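Local coordinates for protein phosphodiesterase (Salpingoeca rosetta, PDB 7CJ3) that belongs by its transmembrane domain to the bacteriorhodopsin-like family of helical membrane proteins and binds retinal, at residues Y62-D76 with L95-M109. Residues are numbered along the deposited sequence; the frame is centred on the assembly and turned at random.
Sequences YGATSVAFAFATGLD and LAYVDGVACISYLSM. With OLC ((2R)-2,3-dihydroxypropyl (9Z)-octadec-9-enoate), chain Q; OLC ((2R)-2,3-dihydroxypropyl (9Z)-octadec-9-enoate), chain D; OLC ((2R)-2,3-dihydroxypropyl (9Z)-octadec-9-enoate), chain L.
Phe69 meets Ala102 face-on: the CB methyl of Ala102 stands 3.6 Å from the centroid of the Phe69 ring and 7° off its normal. The same geometry recurs with the roles exchanged, Thr65 CG2 lying 3.8 Å from the Tyr106 ring centroid. In Thr65 the methyl CG2 is anti to the backbone N, which turns it to the ring while OG1 bonds back to Phe61 O. Tyr62 crosses Tyr106 at about a right angle, its CD1 at the edge of that ring, and takes Met109 CE over its own face in a CH-pi contact. Phe69, Asp99 and Tyr106 each act as a knob in a four-residue hole. The two segments run antiparallel, 158° between their N-to-C directions, with axes approaching to 7.8 Å, as parts of the adjacent helices 58-81 and 86-111 of a rhodopsin-type bundle; the Phe69 side chain is about 6 Å from the bound retinal. Beside the rings, Ser66 OG donates to Cys103 O at 2.6 Å, tilted 31° from the carbonyl plane, and that oxygen also accepts the backbone bond from Leu107 N. Toward the other end, Asp76 OD2 and Asp99 OD2 approach to 2.8 Å, the side chains crossing at about a right angle. The side chain of Asp99 also touches Lys265 of helix 250-277.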
loop_
_atom_site.group_PDB
_atom_site.type_symbol
_atom_site.label_atom_id
_atom_site.label_comp_id
_atom_site.label_asym_id
_atom_site.label_seq_id
_atom_site.Cartn_x
_atom_site.Cartn_y
_atom_site.Cartn_z
ATOM N N TYR B 62 -5.026 0.376 -11.648
ATOM C CA TYR B 62 -4.120 1.547 -11.766
ATOM C C TYR B 62 -4.424 2.525 -10.615
ATOM O O TYR B 62 -3.472 2.880 -9.875
ATOM C CB TYR B 62 -4.169 2.111 -13.199
ATOM C CG TYR B 62 -3.953 1.081 -14.289
ATOM C CD1 TYR B 62 -3.091 0.001 -14.123
ATOM C CD2 TYR B 62 -4.628 1.170 -15.497
ATOM C CE1 TYR B 62 -2.935 -0.962 -15.110
ATOM C CE2 TYR B 62 -4.488 0.219 -16.500
ATOM C CZ TYR B 62 -3.633 -0.856 -16.310
ATOM O OH TYR B 62 -3.499 -1.801 -17.300
ATOM N N GLY B 63 -5.691 2.881 -10.413
ATOM C CA GLY B 63 -6.106 3.732 -9.292
ATOM C C GLY B 63 -5.527 3.213 -8.003
ATOM O O GLY B 63 -4.788 3.950 -7.331
ATOM N N ALA B 64 -5.787 1.940 -7.693
ATOM C CA ALA B 64 -5.408 1.297 -6.421
ATOM C C ALA B 64 -3.894 1.324 -6.273
ATOM O O ALA B 64 -3.397 1.653 -5.169
ATOM C CB ALA B 64 -5.905 -0.111 -6.388
ATOM N N THR B 65 -3.176 0.970 -7.339
ATOM C CA THR B 65 -1.699 0.925 -7.336
ATOM C C THR B 65 -1.196 2.320 -7.010
ATOM O O THR B 65 -0.186 2.467 -6.240
ATOM C CB THR B 65 -1.165 0.435 -8.676
ATOM O OG1 THR B 65 -1.880 -0.745 -9.008
ATOM C CG2 THR B 65 0.311 0.119 -8.643
ATOM N N SER B 66 -1.906 3.315 -7.552
ATOM C CA SER B 66 -1.453 4.729 -7.478
ATOM C C SER B 66 -1.492 5.177 -6.020
ATOM O O SER B 66 -0.454 5.678 -5.518
ATOM C CB SER B 66 -2.215 5.654 -8.358
ATOM O OG SER B 66 -1.466 6.844 -8.451
ATOM N N VAL B 67 -2.632 4.938 -5.384
ATOM C CA VAL B 67 -2.824 5.279 -3.953
ATOM C C VAL B 67 -1.711 4.589 -3.149
ATOM O O VAL B 67 -1.077 5.273 -2.284
ATOM C CB VAL B 67 -4.234 4.883 -3.483
ATOM C CG1 VAL B 67 -4.380 5.069 -1.978
ATOM C CG2 VAL B 67 -5.304 5.654 -4.235
ATOM N N ALA B 68 -1.432 3.311 -3.448
ATOM C CA ALA B 68 -0.441 2.518 -2.689
ATOM C C ALA B 68 0.923 3.219 -2.757
ATOM O O ALA B 68 1.514 3.505 -1.707
ATOM C CB ALA B 68 -0.377 1.124 -3.224
ATOM N N PHE B 69 1.418 3.514 -3.954
ATOM C CA PHE B 69 2.704 4.240 -4.114
ATOM C C PHE B 69 2.699 5.623 -3.425
ATOM O O PHE B 69 3.703 6.027 -2.858
ATOM C CB PHE B 69 3.030 4.378 -5.594
ATOM C CG PHE B 69 3.691 3.150 -6.142
ATOM C CD1 PHE B 69 4.985 2.839 -5.770
ATOM C CD2 PHE B 69 3.031 2.312 -7.020
ATOM C CE1 PHE B 69 5.620 1.722 -6.297
ATOM C CE2 PHE B 69 3.662 1.205 -7.549
ATOM C CZ PHE B 69 4.958 0.924 -7.203
ATOM N N ALA B 70 1.593 6.358 -3.475
ATOM C CA ALA B 70 1.467 7.637 -2.747
ATOM C C ALA B 70 1.876 7.423 -1.280
ATOM O O ALA B 70 2.794 8.138 -0.819
ATOM C CB ALA B 70 0.069 8.194 -2.890
ATOM N N PHE B 71 1.237 6.474 -0.584
ATOM C CA PHE B 71 1.540 6.110 0.832
ATOM C C PHE B 71 2.977 5.598 0.955
ATOM O O PHE B 71 3.631 5.952 1.965
ATOM C CB PHE B 71 0.521 5.114 1.403
ATOM C CG PHE B 71 -0.772 5.780 1.827
ATOM C CD1 PHE B 71 -0.853 6.489 3.015
ATOM C CD2 PHE B 71 -1.887 5.749 1.007
ATOM C CE1 PHE B 71 -2.016 7.154 3.356
ATOM C CE2 PHE B 71 -3.046 6.419 1.351
ATOM C CZ PHE B 71 -3.114 7.118 2.531
ATOM N N ALA B 72 3.449 4.809 -0.031
ATOM C CA ALA B 72 4.845 4.318 -0.097
ATOM C C ALA B 72 5.804 5.506 -0.123
ATOM O O ALA B 72 6.843 5.416 0.548
ATOM C CB ALA B 72 5.063 3.434 -1.285
ATOM N N THR B 73 5.474 6.556 -0.879
ATOM C CA THR B 73 6.289 7.796 -1.023
ATOM C C THR B 73 6.251 8.588 0.296
ATOM O O THR B 73 7.298 9.112 0.726
ATOM C CB THR B 73 5.829 8.636 -2.218
ATOM O OG1 THR B 73 5.657 7.814 -3.369
ATOM C CG2 THR B 73 6.818 9.720 -2.558
ATOM N N GLY B 74 5.087 8.649 0.929
ATOM C CA GLY B 74 4.929 9.181 2.297
ATOM C C GLY B 74 5.968 8.606 3.239
ATOM O O GLY B 74 6.682 9.394 3.887
ATOM N N LEU B 75 6.066 7.275 3.303
ATOM C CA LEU B 75 6.955 6.545 4.245
ATOM C C LEU B 75 8.423 6.869 3.948
ATOM O O LEU B 75 9.199 7.016 4.913
ATOM C CB LEU B 75 6.693 5.045 4.121
ATOM C CG LEU B 75 7.566 4.146 4.996
ATOM C CD1 LEU B 75 7.446 4.516 6.466
ATOM C CD2 LEU B 75 7.209 2.684 4.777
ATOM N N ASP B 76 8.794 6.954 2.669
ATOM C CA ASP B 76 10.188 7.246 2.245
ATOM C C ASP B 76 10.569 8.672 2.662
ATOM O O ASP B 76 11.748 8.877 2.974
ATOM C CB ASP B 76 10.365 7.072 0.739
ATOM C CG ASP B 76 10.307 5.629 0.284
ATOM O OD1 ASP B 76 11.221 4.856 0.623
ATOM O OD2 ASP B 76 9.353 5.301 -0.416
ATOM N N LEU B 95 14.547 6.366 -3.089
ATOM C CA LEU B 95 13.329 5.528 -3.053
ATOM C C LEU B 95 12.080 6.424 -3.107
ATOM O O LEU B 95 11.064 6.006 -3.712
ATOM C CB LEU B 95 13.401 4.643 -1.807
ATOM C CG LEU B 95 14.552 3.639 -1.857
ATOM C CD1 LEU B 95 14.491 2.658 -0.693
ATOM C CD2 LEU B 95 14.580 2.899 -3.188
ATOM N N ALA B 96 12.163 7.626 -2.534
ATOM C CA ALA B 96 11.063 8.610 -2.551
ATOM C C ALA B 96 10.718 9.003 -3.998
ATOM O O ALA B 96 9.522 8.996 -4.301
ATOM C CB ALA B 96 11.436 9.793 -1.703
ATOM N N TYR B 97 11.719 9.289 -4.860
ATOM C CA TYR B 97 11.528 9.698 -6.280
ATOM C C TYR B 97 10.980 8.525 -7.099
ATOM O O TYR B 97 9.983 8.686 -7.851
ATOM C CB TYR B 97 12.820 10.229 -6.916
ATOM C CG TYR B 97 13.196 11.617 -6.440
ATOM C CD1 TYR B 97 14.248 11.848 -5.559
ATOM C CD2 TYR B 97 12.485 12.723 -6.895
ATOM C CE1 TYR B 97 14.566 13.135 -5.135
ATOM C CE2 TYR B 97 12.778 14.010 -6.470
ATOM C CZ TYR B 97 13.820 14.220 -5.583
ATOM O OH TYR B 97 14.093 15.504 -5.187
ATOM N N VAL B 98 11.612 7.359 -6.965
ATOM C CA VAL B 98 11.181 6.146 -7.706
ATOM C C VAL B 98 9.712 5.873 -7.397
ATOM O O VAL B 98 8.935 5.684 -8.344
ATOM C CB VAL B 98 12.032 4.892 -7.499
ATOM C CG1 VAL B 98 13.415 5.074 -8.107
ATOM C CG2 VAL B 98 12.114 4.472 -6.054
ATOM N N ASP B 99 9.330 5.936 -6.122
ATOM C CA ASP B 99 7.951 5.611 -5.661
ATOM C C ASP B 99 6.983 6.696 -6.127
ATOM O O ASP B 99 5.861 6.361 -6.517
ATOM C CB ASP B 99 7.926 5.415 -4.145
ATOM C CG ASP B 99 8.418 4.035 -3.741
ATOM O OD1 ASP B 99 8.766 3.228 -4.654
ATOM O OD2 ASP B 99 8.432 3.760 -2.548
ATOM N N GLY B 100 7.402 7.953 -6.067
ATOM C CA GLY B 100 6.635 9.076 -6.616
ATOM C C GLY B 100 6.418 8.930 -8.113
ATOM O O GLY B 100 5.281 9.172 -8.570
ATOM N N VAL B 101 7.470 8.584 -8.865
ATOM C CA VAL B 101 7.373 8.451 -10.342
ATOM C C VAL B 101 6.320 7.386 -10.621
ATOM O O VAL B 101 5.446 7.618 -11.474
ATOM C CB VAL B 101 8.720 8.101 -11.003
ATOM C CG1 VAL B 101 8.551 7.710 -12.472
ATOM C CG2 VAL B 101 9.704 9.246 -10.878
ATOM N N ALA B 102 6.418 6.261 -9.914
ATOM C CA ALA B 102 5.485 5.121 -10.035
ATOM C C ALA B 102 4.076 5.598 -9.678
ATOM O O ALA B 102 3.142 5.311 -10.419
ATOM C CB ALA B 102 5.941 3.981 -9.159
ATOM N N CYS B 103 3.942 6.377 -8.624
ATOM C CA CYS B 103 2.640 6.902 -8.171
ATOM C C CYS B 103 1.931 7.648 -9.309
ATOM O O CYS B 103 0.760 7.287 -9.622
ATOM C CB CYS B 103 2.813 7.823 -6.979
ATOM S SG CYS B 103 1.228 8.543 -6.493
ATOM N N ILE B 104 2.590 8.668 -9.882
ATOM C CA ILE B 104 1.963 9.545 -10.916
ATOM C C ILE B 104 1.816 8.793 -12.242
ATOM O O ILE B 104 0.839 9.123 -12.959
ATOM C CB ILE B 104 2.683 10.887 -11.105
ATOM C CG1 ILE B 104 4.148 10.704 -11.519
ATOM C CG2 ILE B 104 2.539 11.729 -9.853
ATOM C CD1 ILE B 104 4.956 12.007 -11.644
ATOM N N SER B 105 2.711 7.845 -12.577
ATOM C CA SER B 105 2.565 7.089 -13.849
ATOM C C SER B 105 1.257 6.305 -13.742
ATOM O O SER B 105 0.449 6.318 -14.696
ATOM C CB SER B 105 3.740 6.219 -14.201
ATOM O OG SER B 105 4.913 6.659 -13.534
ATOM N N TYR B 106 1.015 5.688 -12.593
ATOM C CA TYR B 106 -0.189 4.837 -12.423
ATOM C C TYR B 106 -1.438 5.729 -12.367
ATOM O O TYR B 106 -2.434 5.324 -12.990
ATOM C CB TYR B 106 0.022 3.880 -11.248
ATOM C CG TYR B 106 0.772 2.627 -11.628
ATOM C CD1 TYR B 106 0.169 1.642 -12.397
ATOM C CD2 TYR B 106 2.076 2.409 -11.206
ATOM C CE1 TYR B 106 0.842 0.474 -12.736
ATOM C CE2 TYR B 106 2.764 1.245 -11.542
ATOM C CZ TYR B 106 2.148 0.261 -12.309
ATOM O OH TYR B 106 2.834 -0.879 -12.657
ATOM N N LEU B 107 -1.377 6.903 -11.713
ATOM C CA LEU B 107 -2.504 7.883 -11.672
ATOM C C LEU B 107 -2.905 8.232 -13.107
ATOM O O LEU B 107 -4.110 8.232 -13.390
ATOM C CB LEU B 107 -2.099 9.151 -10.905
ATOM C CG LEU B 107 -3.152 10.268 -10.860
ATOM C CD1 LEU B 107 -4.488 9.785 -10.340
ATOM C CD2 LEU B 107 -2.720 11.412 -9.968
ATOM N N SER B 108 -1.905 8.503 -13.949
ATOM C CA SER B 108 -2.013 8.854 -15.391
ATOM C C SER B 108 -2.787 7.779 -16.163
ATOM O O SER B 108 -3.777 8.102 -16.856
ATOM C CB SER B 108 -0.616 9.065 -15.935
ATOM O OG SER B 108 -0.025 10.208 -15.348
ATOM N N MET B 109 -2.363 6.526 -16.006
ATOM C CA MET B 109 -2.949 5.335 -16.666
ATOM C C MET B 109 -4.433 5.168 -16.312
ATOM O O MET B 109 -5.232 4.857 -17.236
ATOM C CB MET B 109 -2.124 4.098 -16.311
ATOM C CG MET B 109 -0.758 4.113 -17.064
ATOM S SD MET B 109 0.331 2.749 -16.705
ATOM C CE MET B 109 -0.669 1.349 -17.155
HETATM C C18 OLC Q . 3.100 11.957 -0.570
HETATM C C10 OLC Q . 8.397 12.768 -6.232
HETATM C C9 OLC Q . 9.256 12.978 -5.224
HETATM C C17 OLC Q . 2.558 12.036 -1.988
HETATM C C11 OLC Q . 6.938 12.692 -5.857
HETATM C C8 OLC Q . 8.792 13.101 -3.779
HETATM C C24 OLC Q . 18.973 19.644 -2.416
HETATM C C16 OLC Q . 3.646 11.939 -3.082
HETATM C C12 OLC Q . 5.910 12.746 -6.984
HETATM C C7 OLC Q . 9.768 13.837 -2.867
HETATM C C15 OLC Q . 2.997 11.987 -4.492
HETATM C C13 OLC Q . 4.514 12.939 -6.347
HETATM C C6 OLC Q . 11.193 13.300 -2.892
HETATM C C14 OLC Q . 3.900 11.687 -5.692
HETATM C C5 OLC Q . 11.899 13.589 -1.545
HETATM C C4 OLC Q . 12.967 14.683 -1.587
HETATM C C3 OLC Q . 14.329 14.211 -1.078
HETATM C C2 OLC Q . 15.488 14.977 -1.733
HETATM C C21 OLC Q . 17.914 17.479 -1.717
HETATM C C1 OLC Q . 15.823 16.271 -0.992
HETATM C C22 OLC Q . 18.269 18.904 -1.251
HETATM O O19 OLC Q . 14.948 17.017 -0.570
HETATM O O25 OLC Q . 18.462 20.956 -2.744
HETATM O O23 OLC Q . 17.095 19.590 -0.770
HETATM O O20 OLC Q . 17.216 16.684 -0.760
HETATM C C18 OLC D . -3.821 1.647 -0.864
HETATM C C10 OLC D . -9.606 3.070 -6.740
HETATM C C9 OLC D . -9.691 4.259 -7.352
HETATM C C17 OLC D . -4.771 0.617 -1.415
HETATM C C11 OLC D . -9.355 2.870 -5.259
HETATM C C8 OLC D . -10.002 4.234 -8.841
HETATM C C16 OLC D . -5.856 1.259 -2.262
HETATM C C12 OLC D . -9.957 1.534 -4.755
HETATM C C7 OLC D . -11.375 3.555 -9.102
HETATM C C15 OLC D . -7.183 0.523 -2.170
HETATM C C13 OLC D . -8.958 0.659 -4.011
HETATM C C6 OLC D . -12.078 3.997 -10.403
HETATM C C14 OLC D . -8.317 1.298 -2.794
HETATM C C5 OLC D . -13.051 2.969 -11.018
HETATM C C18 OLC L . -0.251 -3.299 -2.764
HETATM C C10 OLC L . -4.500 -5.970 -8.449
HETATM C C9 OLC L . -4.903 -7.118 -7.874
HETATM C C17 OLC L . -0.564 -2.583 -4.076
HETATM C C11 OLC L . -4.719 -4.593 -7.869
HETATM C C8 OLC L . -5.614 -7.055 -6.542
HETATM C C24 OLC L . -15.180 -10.215 -12.806
HETATM C C16 OLC L . -2.007 -2.241 -4.058
HETATM C C12 OLC L . -3.383 -3.959 -7.924
HETATM C C7 OLC L . -5.820 -8.434 -6.004
HETATM C C15 OLC L . -2.815 -3.530 -4.214
HETATM C C13 OLC L . -3.077 -3.180 -6.687
HETATM C C6 OLC L . -6.623 -9.270 -6.992
HETATM C C14 OLC L . -2.767 -4.172 -5.601
HETATM C C5 OLC L . -8.006 -8.783 -7.345
HETATM C C4 OLC L . -8.113 -8.812 -8.840
HETATM C C3 OLC L . -9.554 -8.541 -9.256
HETATM C C2 OLC L . -10.488 -9.688 -8.927
HETATM C C21 OLC L . -13.325 -10.823 -11.355
HETATM C C1 OLC L . -11.218 -10.046 -10.190
HETATM C C22 OLC L . -14.238 -9.667 -11.706
HETATM O O19 OLC L . -10.610 -9.938 -11.253
HETATM O O25 OLC L . -15.726 -9.173 -13.640
HETATM O O23 OLC L . -14.902 -9.129 -10.503
HETATM O O20 OLC L . -12.619 -10.496 -10.154
#